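Local atomic coordinates of nitrogenase molybdenum-iron protein alpha chain (Clostridium pasteurianum, PDB entry 4WES), a protein that forms, with the beta chain, the nitrogenase component that carries the iron-molybdenum cofactor and the [8Fe-7S] cluster and reduces dinitrogen to ammonium. Residues Gly60-Pro65 with Ile188-Val193; Gly214-Gly219 with Arg264-Ile269. All coordinates share one frame; numbering follows the deposited sequence.

Interaction 1: residues Gly60-Pro65 with Ile188-Val193; sequences GVVMGP and IANNTV. With ICS (iron-sulfur-molybdenum cluster with interstitial carbon), chain F.
Val62 and Met63 in helix 54-63 pack on Ala189 and Val193 of helix 182-196, a helix-to-helix apolar contact on one side of the iron-molybdenum cofactor pocket. Val62 CG1 lies 3.8 Å from Ala189 CB, and Val62 CB is equally close to that methyl. Met63 CG reaches the same Ala189 methyl at 4.1 Å, so two consecutive side chains bear on one small residue; the nearest backbones, Val62 and Ala189, have CA atoms 6.6 Å apart. No hydrogen bond crosses the contact, and all touching residues are buried. The neighbouring Val61 serves the pocket instead: Val61 CG1, anti to the backbone N (chi1 173°), is 3.5 Å from ICS S2A, a sulfur of the cofactor, while Val61 CG2 approaches ICS S3B at 3.7 Å. Farther out, Val62 O accepts a hydrogen bond from Thr241 OG1, and His186, one turn before Asn190, touches both Val61 and Val62. Asn190 ND2 is hydrogen-bonded to His186 O. The Met63 chain, bent at chi2 (-59°) and chi3 (-57°), runs past Val193 in the opposite direction, with Met63 SD 3.4 Å from Val193 CG2.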
ATOM      1  N   GLY A  60     -30.298  -5.028  15.762  1.00  8.99           N
ATOM      2  CA  GLY A  60     -28.853  -5.110  15.741  1.00  9.49           C
ATOM      3  C   GLY A  60     -28.279  -6.211  16.604  1.00  9.58           C
ATOM      4  O   GLY A  60     -27.190  -6.715  16.302  1.00 11.63           O
ATOM      5  N   VAL A  61     -28.990  -6.570  17.669  1.00  8.79           N
ATOM      6  CA  VAL A  61     -28.481  -7.462  18.695  1.00  8.88           C
ATOM      7  C   VAL A  61     -29.146  -8.838  18.627  1.00  8.84           C
ATOM      8  O   VAL A  61     -28.514  -9.819  18.235  1.00  8.81           O
ATOM      9  CB  VAL A  61     -28.563  -6.820  20.108  1.00  9.66           C
ATOM     10  CG1 VAL A  61     -28.200  -7.824  21.184  1.00  9.94           C
ATOM     11  CG2 VAL A  61     -27.659  -5.585  20.152  1.00  9.48           C
ATOM     12  N   VAL A  62     -30.424  -8.956  18.976  1.00  8.72           N
ATOM     13  CA  VAL A  62     -31.008 -10.290  19.083  1.00  9.40           C
ATOM     14  C   VAL A  62     -31.306 -10.937  17.742  1.00  8.46           C
ATOM     15  O   VAL A  62     -31.016 -12.127  17.523  1.00  9.32           O
ATOM     16  CB  VAL A  62     -32.260 -10.273  19.998  1.00  9.59           C
ATOM     17  CG1 VAL A  62     -32.951 -11.644  19.997  1.00 10.84           C
ATOM     18  CG2 VAL A  62     -31.865  -9.873  21.414  1.00 10.55           C
ATOM     19  N   MET A  63     -31.880 -10.203  16.802  1.00  8.54           N
ATOM     20  CA  MET A  63     -32.410 -10.820  15.580  1.00  8.62           C
ATOM     21  C   MET A  63     -31.401 -10.914  14.433  1.00  8.58           C
ATOM     22  O   MET A  63     -31.368 -11.930  13.724  1.00  9.15           O
ATOM     23  CB  MET A  63     -33.642 -10.085  15.097  1.00  9.40           C
ATOM     24  CG  MET A  63     -34.807 -10.217  16.049  1.00  9.43           C
ATOM     25  SD  MET A  63     -35.340 -11.915  16.345  1.00 11.61           S
ATOM     26  CE  MET A  63     -35.703 -12.434  14.672  1.00 11.29           C
ATOM     27  N   GLY A  64     -30.591  -9.871  14.233  1.00  8.90           N
ATOM     28  CA  GLY A  64     -29.632  -9.822  13.155  1.00  9.81           C
ATOM     29  C   GLY A  64     -28.801 -11.081  12.930  1.00  9.59           C
ATOM     30  O   GLY A  64     -28.542 -11.418  11.785  1.00 10.08           O
ATOM     31  N   PRO A  65     -28.341 -11.727  14.005  1.00  8.92           N
ATOM     32  CA  PRO A  65     -27.510 -12.907  13.789  1.00  8.85           C
ATOM     33  C   PRO A  65     -28.157 -14.088  13.086  1.00  9.22           C
ATOM     34  O   PRO A  65     -27.450 -14.993  12.679  1.00 10.25           O
ATOM     35  CB  PRO A  65     -27.050 -13.281  15.188  1.00  8.68           C
ATOM     36  CG  PRO A  65     -27.095 -11.969  15.939  1.00  8.57           C
ATOM     37  CD  PRO A  65     -28.317 -11.312  15.409  1.00  8.68           C
ATOM     38  N   ILE A 188     -38.710  -6.852  23.223  1.00  9.05           N
ATOM     39  CA  ILE A 188     -39.555  -6.850  22.040  1.00  9.69           C
ATOM     40  C   ILE A 188     -39.172  -8.017  21.126  1.00  9.48           C
ATOM     41  O   ILE A 188     -40.056  -8.734  20.595  1.00 10.62           O
ATOM     42  CB  ILE A 188     -39.430  -5.487  21.318  1.00  9.87           C
ATOM     43  CG1 ILE A 188     -40.090  -4.390  22.168  1.00 10.86           C
ATOM     44  CG2 ILE A 188     -40.080  -5.528  19.930  1.00  9.97           C
ATOM     45  CD1 ILE A 188     -39.656  -2.973  21.828  1.00 11.82           C
ATOM     46  N   ALA A 189     -37.888  -8.273  20.920  1.00  8.96           N
ATOM     47  CA  ALA A 189     -37.473  -9.394  20.111  1.00  9.47           C
ATOM     48  C   ALA A 189     -37.916 -10.705  20.736  1.00  9.34           C
ATOM     49  O   ALA A 189     -38.417 -11.608  20.037  1.00 10.09           O
ATOM     50  CB  ALA A 189     -35.967  -9.390  19.903  1.00  9.80           C
ATOM     51  N   ASN A 190     -37.681 -10.859  22.037  1.00  9.05           N
ATOM     52  CA  ASN A 190     -37.999 -12.121  22.694  1.00  9.58           C
ATOM     53  C   ASN A 190     -39.473 -12.470  22.575  1.00  9.43           C
ATOM     54  O   ASN A 190     -39.826 -13.635  22.425  1.00 10.91           O
ATOM     55  CB  ASN A 190     -37.631 -12.099  24.192  1.00  9.71           C
ATOM     56  CG  ASN A 190     -36.155 -12.434  24.500  1.00  9.70           C
ATOM     57  OD1 ASN A 190     -35.902 -13.314  25.303  1.00 10.08           O
ATOM     58  ND2 ASN A 190     -35.216 -11.740  23.868  1.00  9.37           N
ATOM     59  N   ASN A 191     -40.341 -11.471  22.674  1.00  9.72           N
ATOM     60  CA  ASN A 191     -41.778 -11.736  22.651  1.00 10.78           C
ATOM     61  C   ASN A 191     -42.162 -12.420  21.350  1.00  9.86           C
ATOM     62  O   ASN A 191     -42.864 -13.438  21.343  1.00 12.39           O
ATOM     63  CB  ASN A 191     -42.573 -10.462  22.812  1.00 11.19           C
ATOM     64  CG  ASN A 191     -42.543  -9.917  24.207  1.00 11.92           C
ATOM     65  OD1 ASN A 191     -42.153 -10.598  25.169  1.00 11.77           O
ATOM     66  ND2 ASN A 191     -42.973  -8.654  24.338  1.00 12.49           N
ATOM     67  N   THR A 192     -41.732 -11.864  20.230  1.00 10.23           N
ATOM     68  CA  THR A 192     -42.111 -12.400  18.920  1.00 10.48           C
ATOM     69  C   THR A 192     -41.376 -13.694  18.603  1.00 10.40           C
ATOM     70  O   THR A 192     -41.952 -14.632  18.036  1.00 11.18           O
ATOM     71  CB  THR A 192     -41.927 -11.321  17.841  1.00 11.67           C
ATOM     72  OG1 THR A 192     -42.901 -10.301  18.063  1.00 12.45           O
ATOM     73  CG2 THR A 192     -41.996 -11.878  16.446  1.00 12.06           C
ATOM     74  N   VAL A 193     -40.105 -13.806  18.985  1.00 10.13           N
ATOM     75  CA  VAL A 193     -39.412 -15.077  18.788  1.00 10.09           C
ATOM     76  C   VAL A 193     -40.139 -16.198  19.544  1.00 10.24           C
ATOM     77  O   VAL A 193     -40.346 -17.298  18.998  1.00 10.98           O
ATOM     78  CB  VAL A 193     -37.936 -14.955  19.247  1.00  9.98           C
ATOM     79  CG1 VAL A 193     -37.274 -16.326  19.291  1.00  9.95           C
ATOM     80  CG2 VAL A 193     -37.161 -14.042  18.312  1.00 10.21           C
TER
HETATM   81 FE1  ICS F 602     -26.107  -9.566  26.141  1.00  8.52          FE
HETATM   82 MO1  ICS F 602     -22.482  -4.632  22.839  1.00  7.47          MO
HETATM   83 FE2  ICS F 602     -26.282  -7.238  24.870  1.00  8.08          FE
HETATM   84 FE3  ICS F 602     -24.539  -9.083  24.032  1.00  8.15          FE
HETATM   85 FE4  ICS F 602     -24.162  -7.838  26.349  1.00  8.18          FE
HETATM   86 FE5  ICS F 602     -22.831  -5.984  25.141  1.00  7.79          FE
HETATM   87 FE6  ICS F 602     -24.917  -5.435  23.632  1.00  7.80          FE
HETATM   88 FE7  ICS F 602     -23.202  -7.211  22.844  1.00  7.73          FE
HETATM   89  CX  ICS F 602     -24.319  -7.149  24.529  1.00  8.35           C
HETATM   90  S1A ICS F 602     -26.300  -7.488  27.117  1.00  8.76           S
HETATM   91  S1B ICS F 602     -23.681  -3.936  24.722  1.00  7.90           S
HETATM   92  S2A ICS F 602     -26.822  -9.273  24.021  1.00  8.61           S
HETATM   93  S2B ICS F 602     -27.088  -5.417  23.875  1.00  8.23           S
HETATM   94  S3A ICS F 602     -22.486  -6.679  27.258  1.00  8.42           S
HETATM   95  S3B ICS F 602     -24.184  -5.665  21.547  1.00  7.64           S
HETATM   96  S4A ICS F 602     -23.863 -10.078  25.954  1.00  8.70           S
HETATM   97  S4B ICS F 602     -21.258  -6.468  23.623  1.00  7.77           S
HETATM   98  S5A ICS F 602     -23.323  -9.305  22.171  1.00  8.36           S

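Interaction 2: residues Gly214-Gly219 with Arg264-Ile269; sequences GEYNIG and RSINYI. With ICS (iron-sulfur-molybdenum cluster with interstitial carbon), chain F.
Gly214, near the C-terminal end of strand 209-215, where the chain turns a corner, comes within 5.1 Å of Ile266 in helix 263-277, measured between their CA atoms, at positive phi (69°). Ile266 packs against that backbone: its CG2 and CG1 both lie 3.6 Å from Gly214 N. The turn after strand 209-215 thus meets the first turns of helix 263-277, which follows the adjacent parallel strand 257-260, at the C-terminal edge of the sheet where the cofactor lies. The polar link is made by Tyr216 and Ser265, whose OH and OG stand 2.7 Å apart in a hydrogen bond that either hydroxyl could donate. Ser265 OG meets the edge of the Tyr216 ring in its plane, and chi1 of 67° sets it between its own backbone N and carbonyl carbon. Both residues also line the cofactor pocket. Sulfur S2A is 3.4 Å from Tyr216 CE2, approaching the ring obliquely, and 3.7 Å from Ser265 OG. Ile218 CG1 lies 3.9 Å from another sulfur, S5A. Within the helix, Arg264 NH2 donates to Tyr268 OH at 3.0 Å, nearly in the guanidinium plane, and Arg264 NH1 has a salt bridge to Asp374. Cys262, a cofactor ligand, shares a backbone hydrogen bond with Gly214. One hydrogen bond links the two buried hydroxyls, with the donor undecided, and their dipoles, close to S2A, could modulate the electrostatic environment of the cluster.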
ATOM      1  N   GLY A 214     -28.863 -16.619  24.522  1.00  8.46           N
ATOM      2  CA  GLY A 214     -28.213 -15.335  24.753  1.00  8.72           C
ATOM      3  C   GLY A 214     -26.727 -15.413  24.476  1.00  8.38           C
ATOM      4  O   GLY A 214     -25.882 -14.975  25.278  1.00  8.84           O
ATOM      5  N   GLU A 215     -26.409 -15.958  23.323  1.00  8.33           N
ATOM      6  CA  GLU A 215     -25.047 -16.100  22.850  1.00  7.97           C
ATOM      7  C   GLU A 215     -25.056 -15.821  21.355  1.00  7.89           C
ATOM      8  O   GLU A 215     -25.825 -16.456  20.614  1.00  8.48           O
ATOM      9  CB  GLU A 215     -24.509 -17.492  23.138  1.00  8.78           C
ATOM     10  CG  GLU A 215     -23.229 -17.807  22.419  1.00  9.48           C
ATOM     11  CD  GLU A 215     -22.125 -16.795  22.631  1.00  9.13           C
ATOM     12  OE1 GLU A 215     -21.412 -16.484  21.648  1.00  8.96           O
ATOM     13  OE2 GLU A 215     -21.970 -16.322  23.788  1.00 11.07           O
ATOM     14  N   TYR A 216     -24.211 -14.873  20.913  1.00  7.65           N
ATOM     15  CA  TYR A 216     -24.360 -14.293  19.582  1.00  7.38           C
ATOM     16  C   TYR A 216     -23.166 -14.536  18.672  1.00  7.11           C
ATOM     17  O   TYR A 216     -23.060 -13.975  17.605  1.00  8.02           O
ATOM     18  CB  TYR A 216     -24.775 -12.828  19.713  1.00  8.26           C
ATOM     19  CG  TYR A 216     -26.013 -12.713  20.562  1.00  7.69           C
ATOM     20  CD1 TYR A 216     -27.264 -12.963  20.024  1.00  7.94           C
ATOM     21  CD2 TYR A 216     -25.933 -12.409  21.901  1.00  7.70           C
ATOM     22  CE1 TYR A 216     -28.398 -12.940  20.791  1.00  7.99           C
ATOM     23  CE2 TYR A 216     -27.073 -12.353  22.693  1.00  8.39           C
ATOM     24  CZ  TYR A 216     -28.309 -12.616  22.141  1.00  8.08           C
ATOM     25  OH  TYR A 216     -29.459 -12.576  22.904  1.00  8.77           O
ATOM     26  N   ASN A 217     -22.263 -15.435  19.102  1.00  7.89           N
ATOM     27  CA  ASN A 217     -21.096 -15.811  18.306  1.00  7.98           C
ATOM     28  C   ASN A 217     -20.221 -14.634  17.909  1.00  7.69           C
ATOM     29  O   ASN A 217     -19.654 -14.600  16.816  1.00  7.76           O
ATOM     30  CB  ASN A 217     -21.487 -16.614  17.049  1.00  7.68           C
ATOM     31  CG  ASN A 217     -20.328 -17.433  16.511  1.00  7.61           C
ATOM     32  OD1 ASN A 217     -19.485 -17.908  17.277  1.00  8.73           O
ATOM     33  ND2 ASN A 217     -20.293 -17.650  15.206  1.00  8.32           N
ATOM     34  N   ILE A 218     -20.064 -13.675  18.829  1.00  7.68           N
ATOM     35  CA  ILE A 218     -19.168 -12.558  18.550  1.00  8.10           C
ATOM     36  C   ILE A 218     -17.745 -13.085  18.447  1.00  7.90           C
ATOM     37  O   ILE A 218     -17.264 -13.782  19.332  1.00  8.51           O
ATOM     38  CB  ILE A 218     -19.277 -11.489  19.632  1.00  8.24           C
ATOM     39  CG1 ILE A 218     -20.737 -11.017  19.847  1.00  8.85           C
ATOM     40  CG2 ILE A 218     -18.346 -10.322  19.315  1.00  9.04           C
ATOM     41  CD1 ILE A 218     -21.478 -10.562  18.592  1.00  8.64           C
ATOM     42  N   GLY A 219     -17.085 -12.777  17.338  1.00  7.95           N
ATOM     43  CA  GLY A 219     -15.725 -13.246  17.132  1.00  8.80           C
ATOM     44  C   GLY A 219     -15.545 -14.745  17.147  1.00  8.19           C
ATOM     45  O   GLY A 219     -14.431 -15.207  17.355  1.00  9.79           O
ATOM     46  N   ARG A 264     -29.492 -10.807  30.594  1.00  8.76           N
ATOM     47  CA  ARG A 264     -30.334  -9.674  30.318  1.00  8.81           C
ATOM     48  C   ARG A 264     -31.132  -9.844  29.022  1.00  9.35           C
ATOM     49  O   ARG A 264     -32.327  -9.546  28.976  1.00  9.55           O
ATOM     50  CB  ARG A 264     -29.463  -8.389  30.248  1.00  9.04           C
ATOM     51  CG  ARG A 264     -30.203  -7.101  29.969  1.00  9.33           C
ATOM     52  CD  ARG A 264     -31.144  -6.640  31.062  1.00 10.36           C
ATOM     53  NE  ARG A 264     -32.461  -7.273  31.019  1.00  9.96           N
ATOM     54  CZ  ARG A 264     -33.111  -7.819  32.031  1.00  9.96           C
ATOM     55  NH1 ARG A 264     -32.551  -8.020  33.206  1.00 10.98           N
ATOM     56  NH2 ARG A 264     -34.347  -8.252  31.814  1.00 11.13           N
ATOM     57  N   SER A 265     -30.458 -10.269  27.938  1.00  8.46           N
ATOM     58  CA  SER A 265     -31.106 -10.233  26.650  1.00  8.63           C
ATOM     59  C   SER A 265     -32.072 -11.385  26.405  1.00  8.08           C
ATOM     60  O   SER A 265     -32.942 -11.254  25.543  1.00  9.64           O
ATOM     61  CB  SER A 265     -30.096 -10.236  25.496  1.00  8.72           C
ATOM     62  OG  SER A 265     -29.387 -11.471  25.419  1.00  8.77           O
ATOM     63  N   ILE A 266     -31.938 -12.498  27.143  1.00  8.69           N
ATOM     64  CA  ILE A 266     -32.654 -13.720  26.771  1.00  9.25           C
ATOM     65  C   ILE A 266     -33.446 -14.329  27.888  1.00  9.94           C
ATOM     66  O   ILE A 266     -34.113 -15.370  27.689  1.00 10.13           O
ATOM     67  CB  ILE A 266     -31.680 -14.790  26.163  1.00  9.24           C
ATOM     68  CG1 ILE A 266     -32.321 -15.644  25.066  1.00 10.18           C
ATOM     69  CG2 ILE A 266     -30.998 -15.579  27.252  1.00  9.42           C
ATOM     70  CD1 ILE A 266     -32.751 -14.857  23.841  1.00 11.41           C
ATOM     71  N   ASN A 267     -33.382 -13.769  29.099  1.00  9.83           N
ATOM     72  CA  ASN A 267     -34.058 -14.397  30.230  1.00  9.92           C
ATOM     73  C   ASN A 267     -35.567 -14.498  30.007  1.00 10.24           C
ATOM     74  O   ASN A 267     -36.212 -15.385  30.567  1.00 10.88           O
ATOM     75  CB  ASN A 267     -33.753 -13.742  31.592  1.00 10.39           C
ATOM     76  CG  ASN A 267     -34.401 -12.381  31.799  1.00 10.76           C
ATOM     77  OD1 ASN A 267     -35.373 -12.296  32.550  1.00 13.56           O
ATOM     78  ND2 ASN A 267     -33.870 -11.341  31.172  1.00 11.08           N
ATOM     79  N   TYR A 268     -36.118 -13.589  29.205  1.00 10.18           N
ATOM     80  CA  TYR A 268     -37.549 -13.623  28.890  1.00 10.40           C
ATOM     81  C   TYR A 268     -37.913 -14.990  28.276  1.00 10.13           C
ATOM     82  O   TYR A 268     -38.832 -15.685  28.745  1.00 10.81           O
ATOM     83  CB  TYR A 268     -37.946 -12.509  27.914  1.00 10.25           C
ATOM     84  CG  TYR A 268     -37.340 -11.158  28.261  1.00  9.96           C
ATOM     85  CD1 TYR A 268     -37.953 -10.286  29.149  1.00 11.61           C
ATOM     86  CD2 TYR A 268     -36.156 -10.748  27.657  1.00 10.38           C
ATOM     87  CE1 TYR A 268     -37.358  -9.072  29.470  1.00 10.92           C
ATOM     88  CE2 TYR A 268     -35.571  -9.552  27.981  1.00 10.16           C
ATOM     89  CZ  TYR A 268     -36.179  -8.706  28.869  1.00 11.12           C
ATOM     90  OH  TYR A 268     -35.637  -7.461  29.186  1.00 11.10           O
ATOM     91  N   ILE A 269     -37.184 -15.367  27.234  1.00 10.09           N
ATOM     92  CA  ILE A 269     -37.338 -16.683  26.584  1.00  9.63           C
ATOM     93  C   ILE A 269     -37.005 -17.839  27.519  1.00  9.87           C
ATOM     94  O   ILE A 269     -37.710 -18.858  27.518  1.00 10.50           O
ATOM     95  CB  ILE A 269     -36.558 -16.727  25.265  1.00  9.48           C
ATOM     96  CG1 ILE A 269     -37.369 -16.050  24.162  1.00 10.29           C
ATOM     97  CG2 ILE A 269     -36.210 -18.145  24.850  1.00 10.10           C
ATOM     98  CD1 ILE A 269     -36.580 -15.703  22.930  1.00 11.65           C
TER
HETATM   99 FE1  ICS F 602     -26.107  -9.566  26.141  1.00  8.52          FE
HETATM  100 MO1  ICS F 602     -22.482  -4.632  22.839  1.00  7.47          MO
HETATM  101 FE2  ICS F 602     -26.282  -7.238  24.870  1.00  8.08          FE
HETATM  102 FE3  ICS F 602     -24.539  -9.083  24.032  1.00  8.15          FE
HETATM  103 FE4  ICS F 602     -24.162  -7.838  26.349  1.00  8.18          FE
HETATM  104 FE5  ICS F 602     -22.831  -5.984  25.141  1.00  7.79          FE
HETATM  105 FE6  ICS F 602     -24.917  -5.435  23.632  1.00  7.80          FE
HETATM  106 FE7  ICS F 602     -23.202  -7.211  22.844  1.00  7.73          FE
HETATM  107  CX  ICS F 602     -24.319  -7.149  24.529  1.00  8.35           C
HETATM  108  S1A ICS F 602     -26.300  -7.488  27.117  1.00  8.76           S
HETATM  109  S1B ICS F 602     -23.681  -3.936  24.722  1.00  7.90           S
HETATM  110  S2A ICS F 602     -26.822  -9.273  24.021  1.00  8.61           S
HETATM  111  S2B ICS F 602     -27.088  -5.417  23.875  1.00  8.23           S
HETATM  112  S3A ICS F 602     -22.486  -6.679  27.258  1.00  8.42           S
HETATM  113  S3B ICS F 602     -24.184  -5.665  21.547  1.00  7.64           S
HETATM  114  S4A ICS F 602     -23.863 -10.078  25.954  1.00  8.70           S
HETATM  115  S4B ICS F 602     -21.258  -6.468  23.623  1.00  7.77           S
HETATM  116  S5A ICS F 602     -23.323  -9.305  22.171  1.00  8.36           S

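How the interactions relate
Interactions 1 and 2 come in series along the chain: 60-65 pairs with 188-193 before 214-219 pairs with 264-269, and helix 182-196 leads on to strand 209-215. Their centres are 9 Å apart; both contacts are buried, and each has a segment that touches the iron-molybdenum cofactor, where Val61 and the Tyr216-Ser265 pair share sulfur S2A. Asn190 joins them directly. Its ND2 is 2.9 Å from Ser265 O and its OD1 3.1 Å from Ile269 N, both probable hydrogen bonds, spanning the kink where Tyr268 N and Ile269 N lack bonds to the preceding turn. Helices 54-63, 182-196 and 263-277 each contribute a pocket residue, Val61, His186 and Ser265, the last two helices tied by Asn190.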